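PDB 6SL5: PsaG, which is a small membrane subunit of photosystem I that binds chlorophyll and beta-carotene at the edge of the complex. Local coordinates for residues V5-S10 with G81-A86. Numbering follows the deposited sequence.
Sequences VAIGGS and GYFLLA. With CLA (chlorophyll a), chain B.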
ATOM      1  N   VAL H   5     -30.337  62.650  21.299  1.00  0.00           N
ATOM      2  CA  VAL H   5     -29.079  63.454  21.262  1.00  0.00           C
ATOM      3  C   VAL H   5     -27.863  62.568  20.958  1.00  0.00           C
ATOM      4  O   VAL H   5     -26.806  63.139  20.628  1.00  0.00           O
ATOM      5  CB  VAL H   5     -28.873  64.260  22.560  1.00  0.00           C
ATOM      6  CG1 VAL H   5     -30.114  65.055  22.933  1.00  0.00           C
ATOM      7  CG2 VAL H   5     -28.436  63.371  23.714  1.00  0.00           C
ATOM      8  N   ALA H   6     -27.984  61.240  21.073  1.00  0.00           N
ATOM      9  CA  ALA H   6     -26.813  60.408  20.792  1.00  0.00           C
ATOM     10  C   ALA H   6     -26.720  59.945  19.347  1.00  0.00           C
ATOM     11  O   ALA H   6     -25.641  59.580  18.891  1.00  0.00           O
ATOM     12  CB  ALA H   6     -26.812  59.178  21.691  1.00  0.00           C
ATOM     13  N   ILE H   7     -27.869  59.851  18.672  1.00  0.00           N
ATOM     14  CA  ILE H   7     -27.888  59.394  17.250  1.00  0.00           C
ATOM     15  C   ILE H   7     -28.147  60.614  16.365  1.00  0.00           C
ATOM     16  O   ILE H   7     -27.966  60.507  15.137  1.00  0.00           O
ATOM     17  CB  ILE H   7     -28.949  58.298  17.026  1.00  0.00           C
ATOM     18  CG1 ILE H   7     -28.875  57.720  15.610  1.00  0.00           C
ATOM     19  CG2 ILE H   7     -30.338  58.823  17.344  1.00  0.00           C
ATOM     20  CD1 ILE H   7     -29.666  56.446  15.427  1.00  0.00           C
ATOM     21  N   GLY H   8     -28.584  61.717  16.978  1.00  0.00           N
ATOM     22  CA  GLY H   8     -28.834  62.959  16.223  1.00  0.00           C
ATOM     23  C   GLY H   8     -27.547  63.756  16.136  1.00  0.00           C
ATOM     24  O   GLY H   8     -27.205  64.225  15.035  1.00  0.00           O
ATOM     25  N   GLY H   9     -26.854  63.875  17.273  1.00  0.00           N
ATOM     26  CA  GLY H   9     -25.568  64.550  17.354  1.00  0.00           C
ATOM     27  C   GLY H   9     -24.468  63.761  16.724  1.00  0.00           C
ATOM     28  O   GLY H   9     -23.348  64.234  16.526  1.00  0.00           O
ATOM     29  N   SER H  10     -24.811  62.541  16.405  1.00  0.00           N
ATOM     30  CA  SER H  10     -23.992  61.593  15.716  1.00  0.00           C
ATOM     31  C   SER H  10     -24.036  61.776  14.234  1.00  0.00           C
ATOM     32  O   SER H  10     -22.997  61.752  13.559  1.00  0.00           O
ATOM     33  CB  SER H  10     -24.559  60.242  15.879  1.00  0.00           C
ATOM     34  OG  SER H  10     -23.667  59.499  15.129  1.00  0.00           O
ATOM     35  N   GLY H  81     -21.522  54.188  14.073  1.00  0.00           N
ATOM     36  CA  GLY H  81     -20.622  54.659  15.097  1.00  0.00           C
ATOM     37  C   GLY H  81     -21.237  55.221  16.354  1.00  0.00           C
ATOM     38  O   GLY H  81     -20.536  55.349  17.359  1.00  0.00           O
ATOM     39  N   TYR H  82     -22.510  55.568  16.357  1.00  0.00           N
ATOM     40  CA  TYR H  82     -23.067  56.074  17.596  1.00  0.00           C
ATOM     41  C   TYR H  82     -24.350  55.436  18.034  1.00  0.00           C
ATOM     42  O   TYR H  82     -24.853  55.817  19.090  1.00  0.00           O
ATOM     43  CB  TYR H  82     -23.358  57.549  17.545  1.00  0.00           C
ATOM     44  CG  TYR H  82     -22.369  58.623  17.925  1.00  0.00           C
ATOM     45  CD1 TYR H  82     -22.519  59.303  19.121  1.00  0.00           C
ATOM     46  CD2 TYR H  82     -21.400  59.070  17.034  1.00  0.00           C
ATOM     47  CE1 TYR H  82     -21.695  60.347  19.460  1.00  0.00           C
ATOM     48  CE2 TYR H  82     -20.567  60.120  17.357  1.00  0.00           C
ATOM     49  CZ  TYR H  82     -20.718  60.751  18.578  1.00  0.00           C
ATOM     50  OH  TYR H  82     -19.896  61.791  18.924  1.00  0.00           O
ATOM     51  N   PHE H  83     -24.889  54.465  17.288  1.00  0.00           N
ATOM     52  CA  PHE H  83     -26.084  53.774  17.847  1.00  0.00           C
ATOM     53  C   PHE H  83     -25.559  52.799  18.908  1.00  0.00           C
ATOM     54  O   PHE H  83     -26.347  52.329  19.752  1.00  0.00           O
ATOM     55  CB  PHE H  83     -26.980  53.146  16.776  1.00  0.00           C
ATOM     56  CG  PHE H  83     -28.416  52.915  17.173  1.00  0.00           C
ATOM     57  CD1 PHE H  83     -29.433  53.673  16.618  1.00  0.00           C
ATOM     58  CD2 PHE H  83     -28.756  51.932  18.090  1.00  0.00           C
ATOM     59  CE1 PHE H  83     -30.755  53.466  16.979  1.00  0.00           C
ATOM     60  CE2 PHE H  83     -30.078  51.721  18.447  1.00  0.00           C
ATOM     61  CZ  PHE H  83     -31.074  52.488  17.891  1.00  0.00           C
ATOM     62  N   LEU H  84     -24.257  52.487  18.827  1.00  0.00           N
ATOM     63  CA  LEU H  84     -23.591  51.678  19.839  1.00  0.00           C
ATOM     64  C   LEU H  84     -23.469  52.472  21.122  1.00  0.00           C
ATOM     65  O   LEU H  84     -23.733  51.944  22.206  1.00  0.00           O
ATOM     66  CB  LEU H  84     -22.206  51.229  19.356  1.00  0.00           C
ATOM     67  CG  LEU H  84     -21.239  50.482  20.308  1.00  0.00           C
ATOM     68  CD1 LEU H  84     -20.460  49.408  19.580  1.00  0.00           C
ATOM     69  CD2 LEU H  84     -20.212  51.377  20.991  1.00  0.00           C
ATOM     70  N   LEU H  85     -23.064  53.738  21.017  1.00  0.00           N
ATOM     71  CA  LEU H  85     -22.977  54.597  22.187  1.00  0.00           C
ATOM     72  C   LEU H  85     -24.372  54.944  22.671  1.00  0.00           C
ATOM     73  O   LEU H  85     -24.593  55.110  23.877  1.00  0.00           O
ATOM     74  CB  LEU H  85     -22.199  55.880  21.863  1.00  0.00           C
ATOM     75  CG  LEU H  85     -20.676  55.936  22.019  1.00  0.00           C
ATOM     76  CD1 LEU H  85     -20.317  55.570  23.437  1.00  0.00           C
ATOM     77  CD2 LEU H  85     -19.927  55.062  21.019  1.00  0.00           C
ATOM     78  N   ALA H  86     -25.321  55.030  21.738  1.00  0.00           N
ATOM     79  CA  ALA H  86     -26.707  55.336  22.057  1.00  0.00           C
ATOM     80  C   ALA H  86     -27.370  54.179  22.775  1.00  0.00           C
ATOM     81  O   ALA H  86     -28.269  54.390  23.591  1.00  0.00           O
ATOM     82  CB  ALA H  86     -27.483  55.644  20.775  1.00  0.00           C
TER
HETATM   83 MG   CLA B1213     -25.216  43.359  20.886  1.00  0.00          MG
HETATM   84  CHA CLA B1213     -24.665  43.091  24.225  1.00  0.00           C
HETATM   85  CHB CLA B1213     -28.584  43.839  21.427  1.00  0.00           C
HETATM   86  CHC CLA B1213     -25.597  43.687  17.639  1.00  0.00           C
HETATM   87  CHD CLA B1213     -21.734  42.891  20.359  1.00  0.00           C
HETATM   88  NA  CLA B1213     -26.519  43.476  22.658  1.00  0.00           N
HETATM   89  C1A CLA B1213     -26.119  43.345  23.914  1.00  0.00           C
HETATM   90  C2A CLA B1213     -27.256  43.469  24.892  1.00  0.00           C
HETATM   91  C3A CLA B1213     -28.454  43.651  23.966  1.00  0.00           C
HETATM   92  C4A CLA B1213     -27.845  43.666  22.603  1.00  0.00           C
HETATM   93  CMA CLA B1213     -29.615  42.717  24.207  1.00  0.00           C
HETATM   94  CAA CLA B1213     -27.139  44.699  25.804  1.00  0.00           C
HETATM   95  CBA CLA B1213     -27.223  46.031  25.073  1.00  0.00           C
HETATM   96  CGA CLA B1213     -25.871  46.688  25.047  1.00  0.00           C
HETATM   97  O1A CLA B1213     -25.751  47.823  25.415  1.00  0.00           O
HETATM   98  O2A CLA B1213     -24.794  46.060  24.662  1.00  0.00           O
HETATM   99  NB  CLA B1213     -26.838  43.716  19.716  1.00  0.00           N
HETATM  100  C1B CLA B1213     -28.137  43.859  20.097  1.00  0.00           C
HETATM  101  C2B CLA B1213     -28.974  44.047  18.951  1.00  0.00           C
HETATM  102  C3B CLA B1213     -28.124  44.006  17.882  1.00  0.00           C
HETATM  103  C4B CLA B1213     -26.771  43.790  18.388  1.00  0.00           C
HETATM  104  CMB CLA B1213     -30.465  44.252  18.983  1.00  0.00           C
HETATM  105  CAB CLA B1213     -28.432  44.134  16.441  1.00  0.00           C
HETATM  106  CBB CLA B1213     -29.077  45.354  15.845  1.00  0.00           C
HETATM  107  NC  CLA B1213     -23.876  43.355  19.275  1.00  0.00           N
HETATM  108  C1C CLA B1213     -24.250  43.466  18.013  1.00  0.00           C
HETATM  109  C2C CLA B1213     -23.094  43.335  17.089  1.00  0.00           C
HETATM  110  C3C CLA B1213     -22.017  43.138  17.888  1.00  0.00           C
HETATM  111  C4C CLA B1213     -22.513  43.140  19.245  1.00  0.00           C
HETATM  112  CMC CLA B1213     -23.056  43.409  15.600  1.00  0.00           C
HETATM  113  CAC CLA B1213     -20.594  42.937  17.432  1.00  0.00           C
HETATM  114  CBC CLA B1213     -19.860  44.261  17.452  1.00  0.00           C
HETATM  115  ND  CLA B1213     -23.562  43.054  21.918  1.00  0.00           N
HETATM  116  C1D CLA B1213     -22.236  42.901  21.668  1.00  0.00           C
HETATM  117  C2D CLA B1213     -21.452  42.738  22.877  1.00  0.00           C
HETATM  118  C3D CLA B1213     -22.413  42.816  23.863  1.00  0.00           C
HETATM  119  C4D CLA B1213     -23.662  43.001  23.283  1.00  0.00           C
HETATM  120  CMD CLA B1213     -19.996  42.540  23.189  1.00  0.00           C
HETATM  121  CAD CLA B1213     -22.557  42.767  25.288  1.00  0.00           C
HETATM  122  OBD CLA B1213     -21.704  42.486  26.106  1.00  0.00           O
HETATM  123  CBD CLA B1213     -24.008  42.917  25.557  1.00  0.00           C
HETATM  124  CGD CLA B1213     -24.513  41.741  26.298  1.00  0.00           C
HETATM  125  O1D CLA B1213     -24.073  40.661  26.024  1.00  0.00           O
HETATM  126  O2D CLA B1213     -25.426  41.885  27.248  1.00  0.00           O
HETATM  127  CED CLA B1213     -25.237  41.070  28.393  1.00  0.00           C
HETATM  128  C1  CLA B1213     -23.954  46.613  23.608  1.00  0.00           C
HETATM  129  C2  CLA B1213     -24.556  46.880  22.252  1.00  0.00           C
HETATM  130  C3  CLA B1213     -23.857  46.851  21.111  1.00  0.00           C
HETATM  131  C4  CLA B1213     -22.399  46.516  21.117  1.00  0.00           C
HETATM  132  C5  CLA B1213     -24.522  47.123  19.774  1.00  0.00           C
HETATM  133  C6  CLA B1213     -23.550  47.685  18.745  1.00  0.00           C
HETATM  134  C7  CLA B1213     -23.961  47.341  17.323  1.00  0.00           C
HETATM  135  C8  CLA B1213     -23.806  48.568  16.438  1.00  0.00           C
HETATM  136  C9  CLA B1213     -24.994  49.504  16.609  1.00  0.00           C
HETATM  137  C10 CLA B1213     -23.647  48.143  14.985  1.00  0.00           C
HETATM  138  C11 CLA B1213     -22.402  48.757  14.350  1.00  0.00           C
HETATM  139  C12 CLA B1213     -21.160  48.448  15.178  1.00  0.00           C
HETATM  140  C13 CLA B1213     -20.062  47.767  14.371  1.00  0.00           C
HETATM  141  C14 CLA B1213     -20.560  46.581  13.548  1.00  0.00           C
HETATM  142  C15 CLA B1213     -18.911  47.381  15.295  1.00  0.00           C
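Tyr82 lies against the helix turn running from Ala6 to Ser10 and buries more surface here than any other residue. One face of its ring receives Ser10, whose CA stands 3.8 Å above the ring plane, displaced toward the rim. Ser10 OG is anti to the backbone N (chi1 178°), which carries it to the CB, CG and CD2 side of the tyrosine. That hydroxyl also makes a weak hydrogen bond to His78 O. Ala6 O comes obliquely to Tyr82 CD1, on the other side of CG from CD2. One turn after Tyr82, Ala86 faces Ala6. Ala6 CB meets Ala86 CB at 3.7 Å, and the CA atoms of Ala6 and Ala86 are 5.2 Å apart. Ile7 packs beside Phe83, but the modelled approach is too short and the exact placement of CD1 is doubtful. No hydrogen bond joins the two segments. An alanine in place of Tyr82 would probably open a gap beside Ser10 and leave the oxygen of Ala6 without its ring neighbour. Ile7 and Leu84 line two different chlorophyll a pockets, and Phe83 lies close to a beta-carotene. Leu84 carries CD1 to C6 of one chlorophyll tail, 3.6 Å away. Within this pigment-binding part of the subunit, the contact packs helix 83-86, with Tyr82 as N-cap, on the N-terminal part of helix 3-20, where Ile7 also touches His78 and Val79 of helix 77-80.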